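Local coordinates for protein cell Inhibiting Factor (CifBp) (Burkholderia pseudomallei, PDB 3GQM) that deamidates a glutamine side chain of host NEDD8, turning it into glutamate and so disabling cullin-RING ubiquitin ligases and arresting the host cell cycle, at residues A175-S180 with A230-I235; V150-G155 with H159-D164; N110-M115 with A256-D261; V52-R57 with A98-V103. One frame throughout, in Å; residues are numbered along the deposited sequence.

Followed from the N terminus, the chain first closes a loop at contact 4, where the end of helix 47-53 meets the segment just before helix 104-116. That helix then opens contact 3, whose second half arrives much later, in edge strand 253-260. Within this long excursion lie two smaller closures, one after the other: contact 2, the hairpin of strands 147-154 and 159-165, and contact 1, which ties strand 176-178 and the residue after it to the end of helix 222-233. None of the four cross. Contacts 1, 2 and 3 all reach the same antiparallel sheet, contacts 1 and 2 meet through Gln179 and His159, and Asn110 links contact 3 to contact 4.

Contact 1 (A175-S180 with A230-I235); sequences AYIIQS and ASILQI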
# COMPACT_ATOMS: atom_id res chain seq x y z
N ALA A 175 14.41 -3.82 2.36
CA ALA A 175 12.97 -3.79 2.39
C ALA A 175 12.52 -2.40 2.74
O ALA A 175 13.10 -1.78 3.63
CB ALA A 175 12.44 -4.78 3.44
N TYR A 176 11.47 -1.92 2.08
CA TYR A 176 10.83 -0.67 2.40
C TYR A 176 9.32 -0.91 2.59
O TYR A 176 8.77 -1.85 1.99
CB TYR A 176 11.03 0.29 1.23
CG TYR A 176 12.49 0.50 0.91
CD1 TYR A 176 13.24 1.45 1.62
CD2 TYR A 176 13.11 -0.24 -0.07
CE1 TYR A 176 14.58 1.67 1.33
CE2 TYR A 176 14.46 -0.05 -0.36
CZ TYR A 176 15.18 0.92 0.33
OH TYR A 176 16.52 1.10 0.07
N ILE A 177 8.68 -0.08 3.41
CA ILE A 177 7.24 -0.15 3.63
C ILE A 177 6.51 0.89 2.78
O ILE A 177 6.92 2.04 2.71
CB ILE A 177 6.85 0.06 5.15
CG1 ILE A 177 7.62 -0.95 6.03
CG2 ILE A 177 5.22 0.02 5.37
CD1 ILE A 177 7.16 -2.40 5.78
N ILE A 178 5.41 0.48 2.17
CA ILE A 178 4.45 1.41 1.59
C ILE A 178 3.07 1.12 2.21
O ILE A 178 2.64 -0.02 2.22
CB ILE A 178 4.41 1.27 0.05
CG1 ILE A 178 5.83 1.36 -0.52
CG2 ILE A 178 3.48 2.34 -0.61
CD1 ILE A 178 5.91 1.23 -2.07
N GLN A 179 2.41 2.13 2.77
CA GLN A 179 1.09 1.91 3.40
C GLN A 179 0.36 3.23 3.51
O GLN A 179 0.97 4.32 3.37
CB GLN A 179 1.29 1.37 4.83
CG GLN A 179 1.85 2.49 5.78
CD GLN A 179 1.95 2.03 7.25
OE1 GLN A 179 1.15 1.18 7.72
NE2 GLN A 179 2.92 2.59 7.99
N SER A 180 -0.95 3.15 3.77
CA SER A 180 -1.67 4.28 4.36
C SER A 180 -2.46 3.62 5.49
O SER A 180 -2.58 2.42 5.48
CB SER A 180 -2.65 4.88 3.36
OG SER A 180 -3.60 3.89 2.96
N ALA A 230 5.92 0.05 16.13
CA ALA A 230 6.36 1.43 15.99
C ALA A 230 7.54 1.50 15.05
O ALA A 230 7.67 2.46 14.31
CB ALA A 230 6.78 2.00 17.33
N SER A 231 8.42 0.52 15.11
CA SER A 231 9.65 0.57 14.33
C SER A 231 9.41 0.35 12.82
O SER A 231 10.01 1.02 11.98
CB SER A 231 10.66 -0.41 14.90
OG SER A 231 11.65 -0.67 13.96
N ILE A 232 8.50 -0.55 12.50
CA ILE A 232 8.23 -0.91 11.15
C ILE A 232 7.15 0.01 10.53
O ILE A 232 7.23 0.35 9.38
CB ILE A 232 7.76 -2.39 11.10
CG1 ILE A 232 8.86 -3.32 11.63
CG2 ILE A 232 7.38 -2.80 9.69
CD1 ILE A 232 8.44 -4.88 11.64
N LEU A 233 6.13 0.37 11.30
CA LEU A 233 4.89 0.92 10.72
C LEU A 233 4.52 2.31 11.24
O LEU A 233 3.56 2.89 10.75
CB LEU A 233 3.70 -0.08 10.90
CG LEU A 233 3.88 -1.45 10.21
CD1 LEU A 233 2.74 -2.41 10.52
CD2 LEU A 233 4.08 -1.35 8.66
N GLN A 234 5.25 2.86 12.20
CA GLN A 234 4.84 4.18 12.72
C GLN A 234 5.83 5.24 12.23
O GLN A 234 7.04 5.03 12.26
CB GLN A 234 4.72 4.17 14.25
CG GLN A 234 3.81 5.24 14.81
CD GLN A 234 4.49 6.59 14.99
OE1 GLN A 234 5.68 6.66 15.33
NE2 GLN A 234 3.71 7.68 14.80
N ILE A 235 5.29 6.36 11.79
CA ILE A 235 5.99 7.33 11.00
C ILE A 235 7.15 7.99 11.77
O ILE A 235 8.12 8.39 11.18
CB ILE A 235 4.99 8.38 10.39
CG1 ILE A 235 5.53 8.93 9.04
CG2 ILE A 235 4.53 9.44 11.47
CD1 ILE A 235 4.76 10.11 8.46
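Gln179 and Leu233 meet at the glutamine corner of what is inferred to be a Cys-His-Gln catalytic triad, in keeping with the protein's place in the papain-like peptidase clan. The glutamine side chain can be traced outward. Its CB rests on CB of Phe161, 3.7 Å away in the neighbouring strand. CG stands between the backbone N and the carbonyl carbon (chi1 71°), and from there the chain runs extended toward the end of helix 222-233. CD comes no nearer than 3.9 Å to Leu233 O, leaving the contact to the two ends of the amide. OE1 takes the hydrogen bond of His159 NE2 while lying 4.0 Å from Leu233 CD2; NE2 donates to Leu233 O over 2.8 Å, with the carbonyl oxygen close to the plane of the amide. Bonds on both branches restrain its rotation, so the last helical residue positions the group that in turn holds the histidine. Two residues earlier, in strand 176-178, Ile177 supplies the apolar half. Its CG2 meets Leu233 CD2 at 3.7 Å, the two side chains crossing at about a right angle, and CD1 touches Ile232 CG2 at 3.9 Å. Ile177 CG1 sits 3.6 Å from Ile232 O.

Contact 2 (V150-G155 with H159-D164); sequences VIVNDG and HKFLID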
# COMPACT_ATOMS: atom_id res chain seq x y z
N VAL A 150 5.67 -7.41 -1.89
CA VAL A 150 4.86 -8.35 -1.12
C VAL A 150 3.69 -7.59 -0.59
O VAL A 150 3.86 -6.52 -0.00
CB VAL A 150 5.62 -8.91 0.09
CG1 VAL A 150 4.72 -9.77 0.94
CG2 VAL A 150 6.85 -9.72 -0.38
N ILE A 151 2.50 -8.11 -0.82
CA ILE A 151 1.30 -7.45 -0.31
C ILE A 151 0.86 -8.25 0.92
O ILE A 151 0.76 -9.50 0.90
CB ILE A 151 0.17 -7.26 -1.40
CG1 ILE A 151 -1.07 -6.59 -0.79
CG2 ILE A 151 -0.10 -8.59 -2.16
CD1 ILE A 151 -2.03 -5.88 -1.86
N VAL A 152 0.62 -7.51 1.99
CA VAL A 152 0.35 -8.16 3.26
C VAL A 152 -1.03 -7.83 3.72
O VAL A 152 -1.43 -6.64 3.81
CB VAL A 152 1.40 -7.73 4.36
CG1 VAL A 152 1.14 -8.44 5.72
CG2 VAL A 152 2.77 -8.03 3.88
N ASN A 153 -1.74 -8.89 4.04
CA ASN A 153 -3.03 -8.80 4.64
C ASN A 153 -2.96 -9.29 6.11
O ASN A 153 -3.02 -10.48 6.40
CB ASN A 153 -4.06 -9.55 3.77
CG ASN A 153 -5.49 -9.30 4.23
OD1 ASN A 153 -5.72 -9.01 5.40
ND2 ASN A 153 -6.44 -9.42 3.33
N ASP A 154 -2.80 -8.34 7.02
CA ASP A 154 -2.56 -8.63 8.42
C ASP A 154 -3.80 -8.56 9.29
O ASP A 154 -4.17 -7.46 9.72
CB ASP A 154 -1.49 -7.65 8.97
CG ASP A 154 -0.90 -8.14 10.31
OD1 ASP A 154 -1.70 -8.54 11.22
OD2 ASP A 154 0.36 -8.16 10.41
N GLY A 155 -4.42 -9.73 9.55
CA GLY A 155 -5.62 -9.85 10.45
C GLY A 155 -5.43 -9.47 11.94
O GLY A 155 -6.40 -9.16 12.66
N HIS A 159 -4.91 -4.82 8.90
CA HIS A 159 -4.18 -3.84 8.06
C HIS A 159 -3.62 -4.52 6.85
O HIS A 159 -3.27 -5.68 6.89
CB HIS A 159 -3.06 -3.18 8.90
CG HIS A 159 -2.32 -2.05 8.24
ND1 HIS A 159 -2.94 -1.04 7.52
CD2 HIS A 159 -1.01 -1.70 8.31
CE1 HIS A 159 -2.04 -0.16 7.12
NE2 HIS A 159 -0.85 -0.54 7.58
N LYS A 160 -3.58 -3.78 5.77
CA LYS A 160 -3.03 -4.20 4.49
C LYS A 160 -1.93 -3.18 4.14
O LYS A 160 -2.12 -1.97 4.31
CB LYS A 160 -4.14 -4.14 3.43
CG LYS A 160 -3.95 -5.16 2.34
CD LYS A 160 -5.25 -5.41 1.55
CE LYS A 160 -4.99 -6.42 0.44
NZ LYS A 160 -6.24 -6.69 -0.39
N PHE A 161 -0.78 -3.67 3.68
CA PHE A 161 0.34 -2.80 3.38
C PHE A 161 1.31 -3.55 2.45
O PHE A 161 1.19 -4.74 2.23
CB PHE A 161 1.05 -2.28 4.68
CG PHE A 161 1.72 -3.37 5.50
CD1 PHE A 161 3.06 -3.65 5.33
CD2 PHE A 161 1.01 -4.07 6.49
CE1 PHE A 161 3.71 -4.67 6.10
CE2 PHE A 161 1.62 -5.05 7.27
CZ PHE A 161 3.00 -5.36 7.07
N LEU A 162 2.27 -2.85 1.90
CA LEU A 162 3.22 -3.46 0.99
C LEU A 162 4.64 -3.44 1.59
O LEU A 162 5.00 -2.51 2.28
CB LEU A 162 3.23 -2.67 -0.31
CG LEU A 162 1.92 -2.47 -1.10
CD1 LEU A 162 2.21 -1.68 -2.42
CD2 LEU A 162 1.36 -3.83 -1.48
N ILE A 163 5.39 -4.49 1.28
CA ILE A 163 6.82 -4.53 1.49
C ILE A 163 7.49 -4.54 0.11
O ILE A 163 7.26 -5.46 -0.66
CB ILE A 163 7.24 -5.81 2.24
CG1 ILE A 163 6.56 -5.82 3.62
CG2 ILE A 163 8.75 -5.79 2.41
CD1 ILE A 163 6.40 -7.20 4.26
N ASP A 164 8.28 -3.51 -0.19
CA ASP A 164 9.01 -3.43 -1.44
C ASP A 164 10.43 -4.04 -1.26
O ASP A 164 11.16 -3.65 -0.34
CB ASP A 164 9.11 -1.96 -1.82
CG ASP A 164 9.62 -1.75 -3.25
OD1 ASP A 164 9.95 -2.71 -3.95
OD2 ASP A 164 9.72 -0.59 -3.65
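Val152 and Phe161 form a tightly packed spot of an antiparallel beta hairpin whose second strand starts with His159, an inferred catalytic residue. Phe161 lies beside Val152 and points the same way; with chi1 at 65° its ring swings back over the valine, whose CB stands over one face, 4.0 Å from the ring centroid. On that same side of the sheet Val152 CG2 reaches Ile163 CD1 at 3.7 Å, and Val150 and Ile163 sit CB to CB, so the row is entirely buried. Beneath it the backbones are laced by paired hydrogen bonds at Val150-Ile163, Val152-Phe161 and Asp154-His159; Val152 N to Phe161 O measures 2.8 Å. Between these pairs the strands also come close through a CA-H...O contact, Lys160 CA to Val152 O at 3.0 Å.

The other face loosens along its length. Leu162 CD2 still presses on Ile151 CB at 3.6 Å, but Asn153 and Lys160 are partly exposed and barely touch each other, although Lys160 CG packs on Val152 O. Lys160 runs extended, brushing Ile151 CD1 with its CE at 3.8 Å before NZ bonds to Asn109. Helix 104-116 packs against this face at Ile151 and Leu162, while strands 253-260 and 176-178 flank the hairpin as its two neighbours in the sheet.

Contact 3 (N110-M115 with A256-D261); sequences NIFKLM and ASHEYD
Helix 104-116, which begins with the inferred nucleophile Cys104, packs here against strand 253-260 at the edge of the central sheet, and the contact is carried by two pairs: Phe112 with His258 and Met115 with Tyr260. With CG anti to the backbone N (chi1 -177°), Phe112 extends from the helix toward the strand and brings CZ to 3.4 Å from CB of His258. The rings themselves make an offset edge-to-face (T-shaped) pair, the phenylalanine edge turned to the imidazole face with the planes at 88° and the centroids 5.7 Å apart. His258 ND1 donates to Glu259 O, which lies in the ring plane; the bond is 2.6 Å long and uses a carbonyl lone pair, which would limit the ring's rotation and keep that face presented.

One helical turn on, Met115 makes a Met-aromatic contact. Its chain bends at chi3 so that the methyl CE, rather than SD, comes over one face of Tyr260. CE is 3.8 Å from the ring centroid, displaced toward the CE2 side, whereas SD stays oblique at 5.4 Å from the same centroid. The backbone joins in as well, since Met115 O approaches Tyr260 CB at 3.2 Å. Tyr260 OH hydrogen-bonds Asp164, fixing the far end of the ring to strand 159-165. Strand 147-154 lies next to 253-260 and offers Val149 to both Phe112 and Met115, while helix 262-273 closes over Met115 with Phe265.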
# COMPACT_ATOMS: atom_id res chain seq x y z
N ASN A 110 -3.70 -0.65 -5.26
CA ASN A 110 -3.33 0.19 -6.40
C ASN A 110 -1.84 0.42 -6.62
O ASN A 110 -1.37 0.35 -7.76
CB ASN A 110 -4.11 1.50 -6.31
CG ASN A 110 -5.56 1.29 -6.74
OD1 ASN A 110 -5.79 0.81 -7.85
ND2 ASN A 110 -6.53 1.55 -5.84
N ILE A 111 -1.08 0.67 -5.55
CA ILE A 111 0.39 0.77 -5.70
C ILE A 111 1.01 -0.57 -6.12
O ILE A 111 1.98 -0.61 -6.91
CB ILE A 111 1.07 1.34 -4.42
CG1 ILE A 111 0.70 2.84 -4.27
CG2 ILE A 111 2.60 1.10 -4.50
CD1 ILE A 111 0.86 3.41 -2.83
N PHE A 112 0.45 -1.67 -5.62
CA PHE A 112 0.82 -3.00 -6.10
C PHE A 112 0.64 -3.15 -7.64
O PHE A 112 1.55 -3.64 -8.31
CB PHE A 112 -0.01 -4.09 -5.40
CG PHE A 112 0.38 -5.52 -5.78
CD1 PHE A 112 1.34 -6.23 -5.01
CD2 PHE A 112 -0.21 -6.15 -6.91
CE1 PHE A 112 1.73 -7.54 -5.34
CE2 PHE A 112 0.13 -7.48 -7.26
CZ PHE A 112 1.11 -8.18 -6.48
N LYS A 113 -0.56 -2.81 -8.15
CA LYS A 113 -0.81 -2.81 -9.60
C LYS A 113 0.17 -1.87 -10.30
O LYS A 113 0.82 -2.29 -11.28
CB LYS A 113 -2.27 -2.42 -9.92
CG LYS A 113 -3.31 -3.55 -9.55
CD LYS A 113 -4.77 -3.02 -9.67
CE LYS A 113 -5.11 -2.55 -11.13
NZ LYS A 113 -5.35 -3.76 -11.95
N LEU A 114 0.31 -0.63 -9.78
CA LEU A 114 1.29 0.32 -10.38
C LEU A 114 2.70 -0.27 -10.53
O LEU A 114 3.35 -0.07 -11.56
CB LEU A 114 1.39 1.63 -9.59
CG LEU A 114 2.03 2.84 -10.29
CD1 LEU A 114 1.17 3.31 -11.43
CD2 LEU A 114 2.22 3.98 -9.36
N MET A 115 3.16 -0.99 -9.52
CA MET A 115 4.53 -1.53 -9.56
C MET A 115 4.70 -2.72 -10.52
O MET A 115 5.73 -2.83 -11.18
CB MET A 115 4.94 -1.93 -8.13
CG MET A 115 5.04 -0.72 -7.21
SD MET A 115 5.45 -1.16 -5.53
CE MET A 115 7.03 -1.98 -5.79
N ALA A 256 1.39 -12.23 -0.16
CA ALA A 256 1.64 -12.69 -1.52
C ALA A 256 2.77 -11.87 -2.08
O ALA A 256 2.86 -10.69 -1.79
CB ALA A 256 0.37 -12.48 -2.36
N SER A 257 3.64 -12.46 -2.88
CA SER A 257 4.74 -11.67 -3.48
C SER A 257 4.63 -11.74 -4.99
O SER A 257 3.97 -12.62 -5.50
CB SER A 257 6.13 -12.12 -3.00
OG SER A 257 6.40 -13.41 -3.50
N HIS A 258 5.25 -10.81 -5.68
CA HIS A 258 5.13 -10.75 -7.13
C HIS A 258 6.31 -9.97 -7.64
O HIS A 258 6.57 -8.84 -7.19
CB HIS A 258 3.86 -9.99 -7.49
CG HIS A 258 3.43 -10.15 -8.91
ND1 HIS A 258 4.19 -9.72 -9.97
CD2 HIS A 258 2.31 -10.70 -9.45
CE1 HIS A 258 3.56 -10.00 -11.10
NE2 HIS A 258 2.42 -10.59 -10.81
N GLU A 259 6.99 -10.50 -8.65
CA GLU A 259 8.09 -9.76 -9.25
C GLU A 259 7.59 -8.50 -9.93
O GLU A 259 6.41 -8.40 -10.34
CB GLU A 259 8.87 -10.61 -10.27
CG GLU A 259 8.04 -11.14 -11.42
CD GLU A 259 8.84 -12.11 -12.30
OE1 GLU A 259 9.76 -11.63 -12.99
OE2 GLU A 259 8.59 -13.34 -12.28
N TYR A 260 8.51 -7.54 -10.06
CA TYR A 260 8.26 -6.39 -10.91
C TYR A 260 9.52 -5.96 -11.62
O TYR A 260 10.66 -6.16 -11.14
CB TYR A 260 7.62 -5.23 -10.11
CG TYR A 260 8.51 -4.50 -9.10
CD1 TYR A 260 9.29 -3.38 -9.47
CD2 TYR A 260 8.57 -4.95 -7.76
CE1 TYR A 260 10.09 -2.71 -8.55
CE2 TYR A 260 9.37 -4.28 -6.82
CZ TYR A 260 10.10 -3.15 -7.21
OH TYR A 260 10.87 -2.56 -6.26
N ASP A 261 9.30 -5.39 -12.80
CA ASP A 261 10.31 -4.68 -13.53
C ASP A 261 10.44 -3.25 -13.02
O ASP A 261 9.50 -2.48 -13.12
CB ASP A 261 9.91 -4.57 -15.00
CG ASP A 261 10.99 -3.92 -15.82
OD1 ASP A 261 11.88 -4.66 -16.27
OD2 ASP A 261 11.00 -2.68 -15.98

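Contact 4 (V52-R57 with A98-V103); sequences VMWNDR and ALMTPV
Two torsions bring Trp54 and Met100 together: the indole leaves its backbone with CG anti to the carbonyl carbon (chi1 -48°), and Met100 has CG tucked between its backbone N and carbonyl carbon (chi1 67°). Trp54, the first residue beyond helix 47-53, thus lays its ring on the segment leading into helix 104-116. Met100 crosses obliquely at the root of the indole, its CG 3.7 Å from Trp54 CB, and its carbonyl oxygen lies 3.5 Å from Trp54 CD1.

Pro102 makes the main contact with the ring face. Its CG stands over the centre of the six-membered ring, 3.5 Å from the centroid and only 8° off the ring normal, a well-formed CH-pi contact. CD of the same proline reaches toward the pyrrole side, at 3.6 Å from Trp54 CE2. From the opposite face comes CG of Met53, so the indole is sandwiched between two aliphatic groups. Just beyond, the chain turns: Asn55 OD1 accepts from Arg57 N at 3.1 Å, an Asx turn. Pro102 O meanwhile is hydrogen-bonded to Ser180, next to the inferred catalytic Gln179.

No hydrogen bond spans the two segments, and Trp54 NE1, buried here, finds no partner in the model; Met100 O is instead bonded by Asn50. Cohesion therefore rests on dispersion, which should dominate the CH-pi contact of Pro102 CG; the neighbouring CD, bonded to the proline nitrogen, may be slightly polarised and so meet the electron-rich indole favourably.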
# COMPACT_ATOMS: atom_id res chain seq x y z
N VAL A 52 -7.27 8.21 -11.32
CA VAL A 52 -6.62 7.07 -11.95
C VAL A 52 -5.85 6.20 -10.92
O VAL A 52 -5.89 4.99 -10.97
CB VAL A 52 -5.74 7.52 -13.16
CG1 VAL A 52 -4.77 6.44 -13.57
CG2 VAL A 52 -6.67 7.91 -14.37
N MET A 53 -5.20 6.84 -9.96
CA MET A 53 -4.43 6.13 -8.91
C MET A 53 -5.37 5.35 -7.95
O MET A 53 -5.20 4.15 -7.75
CB MET A 53 -3.55 7.12 -8.13
CG MET A 53 -2.37 6.51 -7.39
SD MET A 53 -1.39 5.43 -8.47
CE MET A 53 -1.27 4.00 -7.40
N TRP A 54 -6.37 6.04 -7.41
CA TRP A 54 -7.21 5.52 -6.35
C TRP A 54 -8.59 5.14 -6.90
O TRP A 54 -9.54 5.92 -6.87
CB TRP A 54 -7.31 6.52 -5.19
CG TRP A 54 -5.96 7.10 -4.72
CD1 TRP A 54 -5.66 8.43 -4.51
CD2 TRP A 54 -4.74 6.37 -4.43
NE1 TRP A 54 -4.36 8.57 -4.09
CE2 TRP A 54 -3.77 7.32 -4.03
CE3 TRP A 54 -4.39 5.01 -4.47
CZ2 TRP A 54 -2.46 6.96 -3.68
CZ3 TRP A 54 -3.10 4.65 -4.09
CH2 TRP A 54 -2.16 5.61 -3.68
N ASN A 55 -8.69 3.97 -7.49
CA ASN A 55 -9.94 3.53 -8.06
C ASN A 55 -9.96 2.07 -7.66
O ASN A 55 -8.90 1.46 -7.49
CB ASN A 55 -9.94 3.73 -9.59
CG ASN A 55 -11.27 3.36 -10.23
OD1 ASN A 55 -11.47 2.21 -10.61
ND2 ASN A 55 -12.20 4.30 -10.30
N ASP A 56 -11.14 1.51 -7.46
CA ASP A 56 -11.22 0.13 -6.98
C ASP A 56 -11.55 -0.91 -8.05
O ASP A 56 -11.96 -2.01 -7.71
CB ASP A 56 -12.18 -0.00 -5.81
CG ASP A 56 -13.60 0.43 -6.17
OD1 ASP A 56 -14.42 0.51 -5.25
OD2 ASP A 56 -13.89 0.70 -7.37
N ARG A 57 -11.38 -0.58 -9.33
CA ARG A 57 -11.53 -1.62 -10.36
C ARG A 57 -10.18 -2.27 -10.54
O ARG A 57 -9.23 -1.60 -10.94
CB ARG A 57 -12.02 -1.03 -11.69
N ALA A 98 -14.67 14.81 -4.60
CA ALA A 98 -13.46 15.25 -3.89
C ALA A 98 -12.31 14.31 -4.16
O ALA A 98 -12.50 13.16 -4.53
CB ALA A 98 -13.71 15.39 -2.39
N LEU A 99 -11.10 14.81 -4.02
CA LEU A 99 -9.96 13.96 -4.29
C LEU A 99 -9.75 13.14 -3.05
O LEU A 99 -10.11 13.54 -1.94
CB LEU A 99 -8.73 14.77 -4.67
CG LEU A 99 -8.83 15.63 -5.95
CD1 LEU A 99 -7.44 15.75 -6.51
CD2 LEU A 99 -9.76 14.98 -6.96
N MET A 100 -9.22 11.95 -3.22
CA MET A 100 -9.16 11.10 -2.07
C MET A 100 -7.74 10.83 -1.58
O MET A 100 -6.81 10.90 -2.36
CB MET A 100 -9.95 9.84 -2.31
CG MET A 100 -9.42 8.91 -3.35
SD MET A 100 -10.64 7.57 -3.46
CE MET A 100 -10.98 7.23 -1.71
N THR A 101 -7.61 10.61 -0.28
CA THR A 101 -6.43 9.93 0.24
C THR A 101 -6.92 8.55 0.72
O THR A 101 -7.86 8.44 1.47
CB THR A 101 -5.65 10.80 1.29
OG1 THR A 101 -4.29 10.33 1.39
CG2 THR A 101 -6.36 10.85 2.63
N PRO A 102 -6.31 7.49 0.20
CA PRO A 102 -6.87 6.14 0.26
C PRO A 102 -6.67 5.41 1.62
O PRO A 102 -5.62 5.57 2.23
CB PRO A 102 -6.05 5.42 -0.83
CG PRO A 102 -4.74 6.10 -0.76
CD PRO A 102 -5.10 7.54 -0.64
N VAL A 103 -7.68 4.64 2.05
CA VAL A 103 -7.55 3.63 3.14
C VAL A 103 -6.54 2.55 2.73
O VAL A 103 -6.13 2.47 1.56
CB VAL A 103 -8.94 2.97 3.47
CG1 VAL A 103 -9.98 4.03 3.57
CG2 VAL A 103 -9.36 1.95 2.38